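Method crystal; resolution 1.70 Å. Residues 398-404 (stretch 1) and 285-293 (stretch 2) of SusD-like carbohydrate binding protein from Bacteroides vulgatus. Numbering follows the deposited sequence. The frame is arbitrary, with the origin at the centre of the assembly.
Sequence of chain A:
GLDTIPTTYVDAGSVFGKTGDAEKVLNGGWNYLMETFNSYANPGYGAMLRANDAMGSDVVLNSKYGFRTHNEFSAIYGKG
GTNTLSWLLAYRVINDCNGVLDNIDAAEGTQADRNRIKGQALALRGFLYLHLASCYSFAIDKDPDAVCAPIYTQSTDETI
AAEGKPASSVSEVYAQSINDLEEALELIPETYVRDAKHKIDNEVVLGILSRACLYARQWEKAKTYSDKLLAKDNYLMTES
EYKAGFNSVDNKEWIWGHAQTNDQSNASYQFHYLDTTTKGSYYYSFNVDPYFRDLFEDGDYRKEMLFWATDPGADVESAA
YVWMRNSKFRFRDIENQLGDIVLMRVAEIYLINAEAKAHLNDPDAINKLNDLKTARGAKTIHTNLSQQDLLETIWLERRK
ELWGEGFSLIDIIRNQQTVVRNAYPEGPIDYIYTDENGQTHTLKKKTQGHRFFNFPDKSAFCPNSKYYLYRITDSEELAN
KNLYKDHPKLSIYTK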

ATOM      1  N   ARG A 398       8.477  -8.488  -5.891  1.00 13.76           N
ATOM      2  CA  ARG A 398       7.539  -7.595  -5.198  1.00 13.56           C
ATOM      3  C   ARG A 398       6.066  -7.990  -5.435  1.00 12.97           C
ATOM      4  O   ARG A 398       5.294  -8.006  -4.504  1.00 13.73           O
ATOM      5  CB  ARG A 398       7.721  -6.125  -5.630  1.00 13.59           C
ATOM      6  CG  ARG A 398       9.020  -5.518  -5.170  1.00 14.18           C
ATOM      7  CD  ARG A 398       9.204  -4.076  -5.713  1.00 14.35           C
ATOM      8  NE  ARG A 398       8.165  -3.201  -5.232  1.00 12.77           N
ATOM      9  CZ  ARG A 398       8.176  -2.504  -4.092  1.00 16.25           C
ATOM     10  NH1 ARG A 398       9.214  -2.516  -3.289  1.00 16.32           N
ATOM     11  NH2 ARG A 398       7.109  -1.780  -3.758  1.00 17.92           N
ATOM     12  N   ARG A 399       5.682  -8.256  -6.692  1.00 12.41           N
ATOM     13  CA  ARG A 399       4.313  -8.651  -7.015  1.00 13.56           C
ATOM     14  C   ARG A 399       3.958  -9.956  -6.322  1.00 12.59           C
ATOM     15  O   ARG A 399       2.825 -10.115  -5.855  1.00 13.40           O
ATOM     16  CB  ARG A 399       4.154  -8.795  -8.536  1.00 13.36           C
ATOM     17  CG  ARG A 399       4.194  -7.400  -9.238  1.00 14.53           C
ATOM     18  CD  ARG A 399       4.393  -7.571 -10.718  1.00 16.74           C
ATOM     19  NE  ARG A 399       3.336  -8.367 -11.321  1.00 15.52           N
ATOM     20  CZ  ARG A 399       3.403  -8.855 -12.563  1.00 19.88           C
ATOM     21  NH1 ARG A 399       4.473  -8.632 -13.323  1.00 21.61           N
ATOM     22  NH2 ARG A 399       2.411  -9.562 -13.070  1.00 19.05           N
ATOM     23  N   LYS A 400       4.920 -10.850  -6.258  1.00 12.72           N
ATOM     24  CA  LYS A 400       4.700 -12.188  -5.688  1.00 12.98           C
ATOM     25  C   LYS A 400       4.574 -12.114  -4.164  1.00 14.28           C
ATOM     26  O   LYS A 400       3.661 -12.689  -3.597  1.00 15.55           O
ATOM     27  CB  LYS A 400       5.827 -13.122  -6.078  1.00 13.29           C
ATOM     28  CG  LYS A 400       5.852 -13.496  -7.550  1.00 13.63           C
ATOM     29  CD  LYS A 400       7.194 -14.118  -7.923  1.00 14.35           C
ATOM     30  CE  LYS A 400       7.427 -15.492  -7.216  1.00 16.40           C
ATOM     31  NZ  LYS A 400       8.850 -15.963  -7.384  1.00 15.44           N
ATOM     32  N   GLU A 401       5.481 -11.405  -3.533  1.00 13.42           N
ATOM     33  CA  GLU A 401       5.549 -11.349  -2.055  1.00 12.86           C
ATOM     34  C   GLU A 401       4.536 -10.394  -1.449  1.00 14.15           C
ATOM     35  O   GLU A 401       4.069 -10.632  -0.330  1.00 13.28           O
ATOM     36  CB  GLU A 401       6.973 -10.969  -1.618  1.00 13.98           C
ATOM     37  CG  GLU A 401       7.197 -10.738  -0.090  1.00 13.70           C
ATOM     38  CD  GLU A 401       6.995 -11.964   0.783  1.00 14.84           C
ATOM     39  OE1 GLU A 401       6.934 -13.095   0.255  1.00 16.54           O
ATOM     40  OE2 GLU A 401       6.913 -11.797   2.026  1.00 15.55           O
ATOM     41  N   LEU A 402       4.266  -9.277  -2.144  1.00 14.12           N
ATOM     42  CA  LEU A 402       3.429  -8.185  -1.620  1.00 14.63           C
ATOM     43  C   LEU A 402       1.996  -8.148  -2.195  1.00 14.53           C
ATOM     44  O   LEU A 402       1.287  -7.151  -2.037  1.00 14.05           O
ATOM     45  CB  LEU A 402       4.110  -6.820  -1.837  1.00 14.70           C
ATOM     46  CG  LEU A 402       5.511  -6.730  -1.224  1.00 15.56           C
ATOM     47  CD1 LEU A 402       6.210  -5.405  -1.664  1.00 15.62           C
ATOM     48  CD2 LEU A 402       5.503  -6.857   0.309  1.00 15.62           C
ATOM     49  N   TRP A 403       1.592  -9.223  -2.841  1.00 14.91           N
ATOM     50  CA  TRP A 403       0.263  -9.325  -3.459  1.00 14.34           C
ATOM     51  C   TRP A 403      -0.808  -8.922  -2.465  1.00 13.98           C
ATOM     52  O   TRP A 403      -0.853  -9.421  -1.336  1.00 14.66           O
ATOM     53  CB  TRP A 403      -0.008 -10.765  -3.946  1.00 14.60           C
ATOM     54  CG  TRP A 403      -1.313 -10.901  -4.696  1.00 13.61           C
ATOM     55  CD1 TRP A 403      -1.484 -10.863  -6.060  1.00 13.12           C
ATOM     56  CD2 TRP A 403      -2.651 -11.043  -4.130  1.00 13.38           C
ATOM     57  NE1 TRP A 403      -2.828 -11.019  -6.374  1.00 14.29           N
ATOM     58  CE2 TRP A 403      -3.551 -11.118  -5.201  1.00 12.77           C
ATOM     59  CE3 TRP A 403      -3.153 -11.129  -2.826  1.00 13.79           C
ATOM     60  CZ2 TRP A 403      -4.926 -11.226  -5.005  1.00 15.76           C
ATOM     61  CZ3 TRP A 403      -4.528 -11.243  -2.652  1.00 15.96           C
ATOM     62  CH2 TRP A 403      -5.380 -11.310  -3.740  1.00 16.98           C
ATOM     63  N   GLY A 404      -1.681  -8.016  -2.867  1.00 14.70           N
ATOM     64  CA  GLY A 404      -2.774  -7.642  -1.994  1.00 14.13           C
ATOM     65  C   GLY A 404      -2.478  -6.646  -0.870  1.00 14.05           C
ATOM     66  O   GLY A 404      -3.403  -6.230  -0.180  1.00 15.52           O
TER
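Stretch 2, residues 285-293: SFNVDPYFR

Two segments far apart in sequence can pack through a pair of aromatic rings and the backbone and methyl groups around them, with no hydrogen bond between them, and this contact is a compact example. Stretch 1 ends a helix: Arg398 to Glu401 are helical, the N of Leu402 still bonds to the O of Arg398 at 2.9 Å, and from Leu402 the backbone leaves helical angles. Stretch 2 runs as a strand from Phe286 to Val288, then turns at Asp289 into helical angles. Two ties steady that turn: Tyr291 N donates to Asp289 OD1 at 3.0 Å, and Phe292 N to Asp289 O at 2.8 Å. The register is antiparallel in order, Lys400 lying nearest Phe292 and Trp403 nearest Val288 by their CA atoms.

Trp403 and Phe292 both point toward the opposing stretch and both adopt chi1 t, with chi2 of 96° and 75°. These angles carry each ring out from its own backbone and into the other segment. Trp403 CD1 lies over one face of the Phe292 ring, 3.5 Å from Phe292 CZ; the planes meet obliquely at 39°. The far end of the indole reaches the strand, where Trp403 CH2 approaches Phe286 O at 3.5 Å, the carbonyl lying at the ring edge, and Trp403 CZ2 packs 3.8 Å from Val288 CG2. Val288, also chi1 t, points sideways, yet this methyl still meets the indole.

Phe292 in turn reaches the helix backbone: its CE1 is 3.4 Å from Arg399 O, which lies at the ring edge, and its CZ is 3.8 Å from Lys400 CA. The Lys400 side chain starts sideways and its end leads away, so the ring meets main chain here. Gly404 follows at phi/psi 80/-4, where a CB would jam against the preceding carbonyl and clash with Trp403 CE3.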

ATOM      1  N   SER A 285     -14.037 -10.519  -3.040  1.00 13.75           N
ATOM      2  CA  SER A 285     -13.974  -9.912  -4.386  1.00 13.79           C
ATOM      3  C   SER A 285     -12.572  -9.782  -4.979  1.00 13.75           C
ATOM      4  O   SER A 285     -12.443  -9.722  -6.207  1.00 13.90           O
ATOM      5  CB  SER A 285     -14.633  -8.541  -4.365  1.00 14.13           C
ATOM      6  OG  SER A 285     -14.038  -7.706  -3.365  1.00 13.36           O
ATOM      7  N   PHE A 286     -11.560  -9.742  -4.116  1.00 13.50           N
ATOM      8  CA  PHE A 286     -10.132  -9.627  -4.543  1.00 13.06           C
ATOM      9  C   PHE A 286      -9.575 -10.986  -4.924  1.00 14.32           C
ATOM     10  O   PHE A 286      -8.867 -11.630  -4.160  1.00 13.59           O
ATOM     11  CB  PHE A 286      -9.293  -8.918  -3.470  1.00 14.07           C
ATOM     12  CG  PHE A 286      -9.331  -7.423  -3.578  1.00 14.45           C
ATOM     13  CD1 PHE A 286     -10.517  -6.730  -3.402  1.00 12.56           C
ATOM     14  CD2 PHE A 286      -8.217  -6.711  -3.931  1.00 13.16           C
ATOM     15  CE1 PHE A 286     -10.593  -5.317  -3.540  1.00 14.50           C
ATOM     16  CE2 PHE A 286      -8.294  -5.311  -4.072  1.00 13.35           C
ATOM     17  CZ  PHE A 286      -9.470  -4.640  -3.876  1.00 13.57           C
ATOM     18  N   ASN A 287      -9.937 -11.436  -6.128  1.00 13.01           N
ATOM     19  CA  ASN A 287      -9.524 -12.735  -6.575  1.00 13.78           C
ATOM     20  C   ASN A 287      -8.235 -12.591  -7.376  1.00 13.64           C
ATOM     21  O   ASN A 287      -7.756 -11.463  -7.640  1.00 14.27           O
ATOM     22  CB  ASN A 287     -10.651 -13.376  -7.321  1.00 13.52           C
ATOM     23  CG  ASN A 287     -11.833 -13.652  -6.403  1.00 15.84           C
ATOM     24  OD1 ASN A 287     -11.764 -14.557  -5.579  1.00 15.05           O
ATOM     25  ND2 ASN A 287     -12.898 -12.846  -6.519  1.00 14.74           N
ATOM     26  N   VAL A 288      -7.692 -13.723  -7.753  1.00 12.88           N
ATOM     27  CA  VAL A 288      -6.334 -13.753  -8.282  1.00 12.94           C
ATOM     28  C   VAL A 288      -6.367 -13.942  -9.809  1.00 12.84           C
ATOM     29  O   VAL A 288      -7.133 -14.747 -10.321  1.00 13.19           O
ATOM     30  CB  VAL A 288      -5.528 -14.874  -7.616  1.00 13.61           C
ATOM     31  CG1 VAL A 288      -4.076 -14.876  -8.133  1.00 14.39           C
ATOM     32  CG2 VAL A 288      -5.589 -14.769  -6.100  1.00 14.09           C
ATOM     33  N   ASP A 289      -5.518 -13.228 -10.536  1.00 13.16           N
ATOM     34  CA  ASP A 289      -5.252 -13.621 -11.950  1.00 13.12           C
ATOM     35  C   ASP A 289      -4.719 -15.053 -11.957  1.00 13.54           C
ATOM     36  O   ASP A 289      -3.655 -15.334 -11.398  1.00 12.42           O
ATOM     37  CB  ASP A 289      -4.200 -12.694 -12.550  1.00 14.03           C
ATOM     38  CG  ASP A 289      -3.882 -12.992 -14.009  1.00 14.00           C
ATOM     39  OD1 ASP A 289      -4.485 -13.925 -14.605  1.00 13.06           O
ATOM     40  OD2 ASP A 289      -3.002 -12.280 -14.556  1.00 12.47           O
ATOM     41  N   PRO A 290      -5.400 -15.979 -12.683  1.00 12.84           N
ATOM     42  CA  PRO A 290      -4.891 -17.329 -12.634  1.00 13.57           C
ATOM     43  C   PRO A 290      -3.449 -17.421 -13.127  1.00 13.73           C
ATOM     44  O   PRO A 290      -2.703 -18.257 -12.672  1.00 13.70           O
ATOM     45  CB  PRO A 290      -5.835 -18.082 -13.548  1.00 13.54           C
ATOM     46  CG  PRO A 290      -7.174 -17.364 -13.338  1.00 14.31           C
ATOM     47  CD  PRO A 290      -6.772 -15.907 -13.222  1.00 12.66           C
ATOM     48  N   TYR A 291      -3.068 -16.562 -14.066  1.00 15.26           N
ATOM     49  CA  TYR A 291      -1.678 -16.524 -14.536  1.00 14.90           C
ATOM     50  C   TYR A 291      -0.645 -16.084 -13.482  1.00 16.25           C
ATOM     51  O   TYR A 291       0.541 -16.388 -13.637  1.00 16.06           O
ATOM     52  CB  TYR A 291      -1.538 -15.635 -15.773  1.00 14.55           C
ATOM     53  CG  TYR A 291      -2.283 -16.151 -16.996  1.00 14.61           C
ATOM     54  CD1 TYR A 291      -1.985 -17.398 -17.549  1.00 16.07           C
ATOM     55  CD2 TYR A 291      -3.324 -15.400 -17.572  1.00 13.21           C
ATOM     56  CE1 TYR A 291      -2.669 -17.866 -18.700  1.00 16.21           C
ATOM     57  CE2 TYR A 291      -4.014 -15.870 -18.717  1.00 14.93           C
ATOM     58  CZ  TYR A 291      -3.699 -17.094 -19.255  1.00 14.71           C
ATOM     59  OH  TYR A 291      -4.400 -17.551 -20.371  1.00 13.85           O
ATOM     60  N   PHE A 292      -1.078 -15.387 -12.431  1.00 15.72           N
ATOM     61  CA  PHE A 292      -0.181 -15.006 -11.334  1.00 16.71           C
ATOM     62  C   PHE A 292       0.427 -16.221 -10.625  1.00 16.88           C
ATOM     63  O   PHE A 292       1.560 -16.175 -10.194  1.00 16.37           O
ATOM     64  CB  PHE A 292      -0.951 -14.131 -10.360  1.00 16.98           C
ATOM     65  CG  PHE A 292      -0.193 -13.742  -9.117  1.00 17.02           C
ATOM     66  CD1 PHE A 292       0.794 -12.793  -9.181  1.00 15.64           C
ATOM     67  CD2 PHE A 292      -0.490 -14.334  -7.897  1.00 16.58           C
ATOM     68  CE1 PHE A 292       1.437 -12.368  -8.046  1.00 14.28           C
ATOM     69  CE2 PHE A 292       0.173 -13.933  -6.749  1.00 16.81           C
ATOM     70  CZ  PHE A 292       1.157 -12.968  -6.845  1.00 16.98           C
ATOM     71  N   ARG A 293      -0.308 -17.331 -10.565  1.00 16.75           N
ATOM     72  CA  ARG A 293       0.177 -18.547  -9.920  1.00 16.73           C
ATOM     73  C   ARG A 293       1.384 -19.120 -10.691  1.00 17.42           C
ATOM     74  O   ARG A 293       2.278 -19.691 -10.086  1.00 16.87           O
ATOM     75  CB  ARG A 293      -0.932 -19.578  -9.811  1.00 17.34           C
ATOM     76  CG  ARG A 293      -0.568 -20.847  -9.020  1.00 16.17           C
ATOM     77  CD  ARG A 293      -1.789 -21.705  -8.799  1.00 17.79           C
ATOM     78  NE  ARG A 293      -1.577 -22.787  -7.835  1.00 21.20           N
ATOM     79  CZ  ARG A 293      -0.922 -23.919  -8.095  1.00 23.06           C
ATOM     80  NH1 ARG A 293      -0.385 -24.145  -9.295  1.00 22.04           N
ATOM     81  NH2 ARG A 293      -0.789 -24.843  -7.139  1.00 23.26           N
TER